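Local atomic coordinates of TerD domain-containing protein (Streptomyces coelicolor A3, PDB entry 2QZ7), a protein that is of unknown function but, as a homologue of the tellurite-resistance protein TerD in the CAPAB/TerDEXZ family, binds sodium ions in its crystal structure and may share a role in that resistance. Residues 140-145 and 170-175. Residues are numbered along the deposited sequence; the frame is centred on the assembly and turned at random.
Sequences LTDGFE and EAVRGF
Along one flank of the TerD beta-sandwich one outer strand of each sheet, 137-142 and 166-175, face each other, and L140 meets E170 and V172 across the gap. The axes of strand segments 140-142 and 170-175 come within 9.4 Å and run nearly parallel, at 19°, with no hydrogen bond between the two segments. L140 CD1 touches E170 CG at 3.7 Å; the two side chains cross at about a right angle, and the methyl lies against CG and the start of the carboxylate. With CG anti to the backbone N (chi1 170°), the L140 isobutyl group is carried toward the other strand. Its other methyl, CD2, lies 4.3 Å from V172 CG2. That same V172 methyl comes within 4.2 Å of D142 OD2, the two side chains approaching from opposite directions. D142 OD1 takes the F144 N-H at 2.8 Å, on its anti side and 31° out of the carboxylate plane, closing an Asx turn where the strand ends. The D142 and E170 carboxylates stand 5.0 Å apart, OD2 to OE1, and R146 NH2 forms a salt bridge with each, which together with the turn restrains D142. R146 probably offsets the repulsion of the two like charges, so a small apolar contact lies beside a shared salt-bridge partner at this edge.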
ATOM      1  N   LEU A 140      -2.462 -11.243  -5.034  1.00 45.72           N
ATOM      2  CA  LEU A 140      -3.752 -10.642  -4.758  1.00 45.97           C
ATOM      3  C   LEU A 140      -4.129  -9.748  -5.929  1.00 46.07           C
ATOM      4  O   LEU A 140      -3.265  -9.053  -6.436  1.00 44.42           O
ATOM      5  CB  LEU A 140      -3.661  -9.799  -3.470  1.00 45.28           C
ATOM      6  CG  LEU A 140      -4.836  -8.880  -3.099  1.00 47.09           C
ATOM      7  CD1 LEU A 140      -6.098  -9.656  -2.726  1.00 47.42           C
ATOM      8  CD2 LEU A 140      -4.438  -7.983  -1.968  1.00 49.98           C
ATOM      9  N   THR A 141      -5.405  -9.802  -6.350  1.00 47.01           N
ATOM     10  CA  THR A 141      -6.056  -8.760  -7.195  1.00 47.55           C
ATOM     11  C   THR A 141      -7.303  -8.275  -6.446  1.00 47.87           C
ATOM     12  O   THR A 141      -8.090  -9.094  -5.970  1.00 49.00           O
ATOM     13  CB  THR A 141      -6.498  -9.323  -8.577  1.00 48.21           C
ATOM     14  OG1 THR A 141      -5.354  -9.825  -9.272  1.00 50.25           O
ATOM     15  CG2 THR A 141      -7.166  -8.243  -9.458  1.00 47.13           C
ATOM     16  N   ASP A 142      -7.494  -6.961  -6.341  1.00 47.68           N
ATOM     17  CA  ASP A 142      -8.652  -6.381  -5.649  1.00 47.39           C
ATOM     18  C   ASP A 142      -9.159  -5.071  -6.271  1.00 46.95           C
ATOM     19  O   ASP A 142      -8.372  -4.241  -6.702  1.00 46.46           O
ATOM     20  CB  ASP A 142      -8.282  -6.085  -4.206  1.00 47.24           C
ATOM     21  CG  ASP A 142      -9.443  -6.256  -3.264  1.00 48.41           C
ATOM     22  OD1 ASP A 142     -10.105  -5.250  -2.923  1.00 49.05           O
ATOM     23  OD2 ASP A 142      -9.681  -7.406  -2.849  1.00 50.56           O
ATOM     24  N   GLY A 143     -10.472  -4.869  -6.235  1.00 46.37           N
ATOM     25  CA  GLY A 143     -11.079  -3.621  -6.682  1.00 46.52           C
ATOM     26  C   GLY A 143     -11.610  -2.736  -5.570  1.00 46.27           C
ATOM     27  O   GLY A 143     -12.362  -1.784  -5.831  1.00 46.33           O
ATOM     28  N   PHE A 144     -11.248  -3.071  -4.327  1.00 46.10           N
ATOM     29  CA  PHE A 144     -11.614  -2.299  -3.127  1.00 45.83           C
ATOM     30  C   PHE A 144     -13.116  -2.278  -2.816  1.00 46.46           C
ATOM     31  O   PHE A 144     -13.605  -1.380  -2.099  1.00 45.48           O
ATOM     32  CB  PHE A 144     -11.062  -0.867  -3.178  1.00 45.98           C
ATOM     33  CG  PHE A 144      -9.547  -0.781  -3.366  1.00 46.08           C
ATOM     34  CD1 PHE A 144      -8.688  -0.839  -2.267  1.00 45.33           C
ATOM     35  CD2 PHE A 144      -9.003  -0.620  -4.641  1.00 44.56           C
ATOM     36  CE1 PHE A 144      -7.300  -0.738  -2.418  1.00 46.78           C
ATOM     37  CE2 PHE A 144      -7.623  -0.523  -4.821  1.00 45.68           C
ATOM     38  CZ  PHE A 144      -6.769  -0.574  -3.701  1.00 47.62           C
ATOM     39  N   GLU A 145     -13.836  -3.279  -3.328  1.00 47.16           N
ATOM     40  CA  GLU A 145     -15.270  -3.374  -3.135  1.00 47.78           C
ATOM     41  C   GLU A 145     -15.612  -3.548  -1.664  1.00 48.48           C
ATOM     42  O   GLU A 145     -16.597  -2.996  -1.182  1.00 48.42           O
ATOM     43  CB  GLU A 145     -15.851  -4.523  -3.961  1.00 48.54           C
ATOM     44  CG  GLU A 145     -15.731  -4.311  -5.483  1.00 49.72           C
ATOM     45  CD  GLU A 145     -14.516  -5.024  -6.109  1.00 52.02           C
ATOM     46  OE1 GLU A 145     -13.559  -5.411  -5.373  1.00 49.87           O
ATOM     47  OE2 GLU A 145     -14.543  -5.199  -7.357  1.00 53.27           O
ATOM     48  N   GLU A 170      -3.022 -11.661   2.681  1.00 45.01           N
ATOM     49  CA  GLU A 170      -4.001 -10.689   2.282  1.00 46.15           C
ATOM     50  C   GLU A 170      -4.417  -9.909   3.534  1.00 46.02           C
ATOM     51  O   GLU A 170      -4.720 -10.498   4.565  1.00 45.07           O
ATOM     52  CB  GLU A 170      -5.206 -11.371   1.656  1.00 45.90           C
ATOM     53  CG  GLU A 170      -6.119 -10.417   0.906  1.00 50.08           C
ATOM     54  CD  GLU A 170      -7.448 -11.042   0.555  1.00 55.50           C
ATOM     55  OE1 GLU A 170      -8.490 -10.465   0.948  1.00 58.87           O
ATOM     56  OE2 GLU A 170      -7.454 -12.118  -0.079  1.00 56.79           O
ATOM     57  N   ALA A 171      -4.409  -8.581   3.452  1.00 45.29           N
ATOM     58  CA  ALA A 171      -4.781  -7.789   4.612  1.00 45.41           C
ATOM     59  C   ALA A 171      -5.548  -6.562   4.145  1.00 45.76           C
ATOM     60  O   ALA A 171      -5.110  -5.413   4.325  1.00 45.76           O
ATOM     61  CB  ALA A 171      -3.543  -7.421   5.448  1.00 44.44           C
ATOM     62  N   VAL A 172      -6.696  -6.814   3.522  1.00 46.03           N
ATOM     63  CA  VAL A 172      -7.553  -5.737   3.009  1.00 46.13           C
ATOM     64  C   VAL A 172      -8.435  -5.236   4.150  1.00 45.66           C
ATOM     65  O   VAL A 172      -9.334  -5.936   4.604  1.00 44.42           O
ATOM     66  CB  VAL A 172      -8.431  -6.220   1.828  1.00 46.32           C
ATOM     67  CG1 VAL A 172      -9.361  -5.080   1.308  1.00 46.66           C
ATOM     68  CG2 VAL A 172      -7.565  -6.761   0.713  1.00 46.33           C
ATOM     69  N   ARG A 173      -8.180  -4.015   4.607  1.00 45.54           N
ATOM     70  CA  ARG A 173      -8.890  -3.458   5.768  1.00 45.59           C
ATOM     71  C   ARG A 173      -9.067  -1.971   5.508  1.00 45.17           C
ATOM     72  O   ARG A 173      -8.112  -1.291   5.123  1.00 44.37           O
ATOM     73  CB  ARG A 173      -8.054  -3.690   7.038  1.00 46.28           C
ATOM     74  CG  ARG A 173      -8.582  -3.074   8.366  1.00 49.91           C
ATOM     75  CD  ARG A 173      -7.500  -3.268   9.472  1.00 54.53           C
ATOM     76  NE  ARG A 173      -7.648  -2.456  10.685  1.00 58.94           N
ATOM     77  CZ  ARG A 173      -6.642  -2.133  11.515  1.00 62.01           C
ATOM     78  NH1 ARG A 173      -5.392  -2.521  11.249  1.00 61.90           N
ATOM     79  NH2 ARG A 173      -6.874  -1.406  12.619  1.00 60.43           N
ATOM     80  N   GLY A 174     -10.279  -1.462   5.701  1.00 44.34           N
ATOM     81  CA  GLY A 174     -10.546  -0.050   5.450  1.00 44.66           C
ATOM     82  C   GLY A 174     -10.226   0.871   6.623  1.00 44.96           C
ATOM     83  O   GLY A 174     -10.323   0.465   7.776  1.00 45.36           O
ATOM     84  N   PHE A 175      -9.886   2.126   6.319  1.00 44.70           N
ATOM     85  CA  PHE A 175      -9.606   3.167   7.328  1.00 43.86           C
ATOM     86  C   PHE A 175     -10.277   4.474   6.896  1.00 44.94           C
ATOM     87  O   PHE A 175     -10.723   4.602   5.742  1.00 43.98           O
ATOM     88  CB  PHE A 175      -8.096   3.419   7.360  1.00 43.29           C
ATOM     89  CG  PHE A 175      -7.297   2.293   7.951  1.00 41.44           C
ATOM     90  CD1 PHE A 175      -6.751   2.418   9.227  1.00 46.10           C
ATOM     91  CD2 PHE A 175      -7.089   1.107   7.240  1.00 41.36           C
ATOM     92  CE1 PHE A 175      -5.991   1.363   9.794  1.00 44.68           C
ATOM     93  CE2 PHE A 175      -6.343   0.044   7.781  1.00 40.35           C
ATOM     94  CZ  PHE A 175      -5.779   0.184   9.047  1.00 42.96           C
TER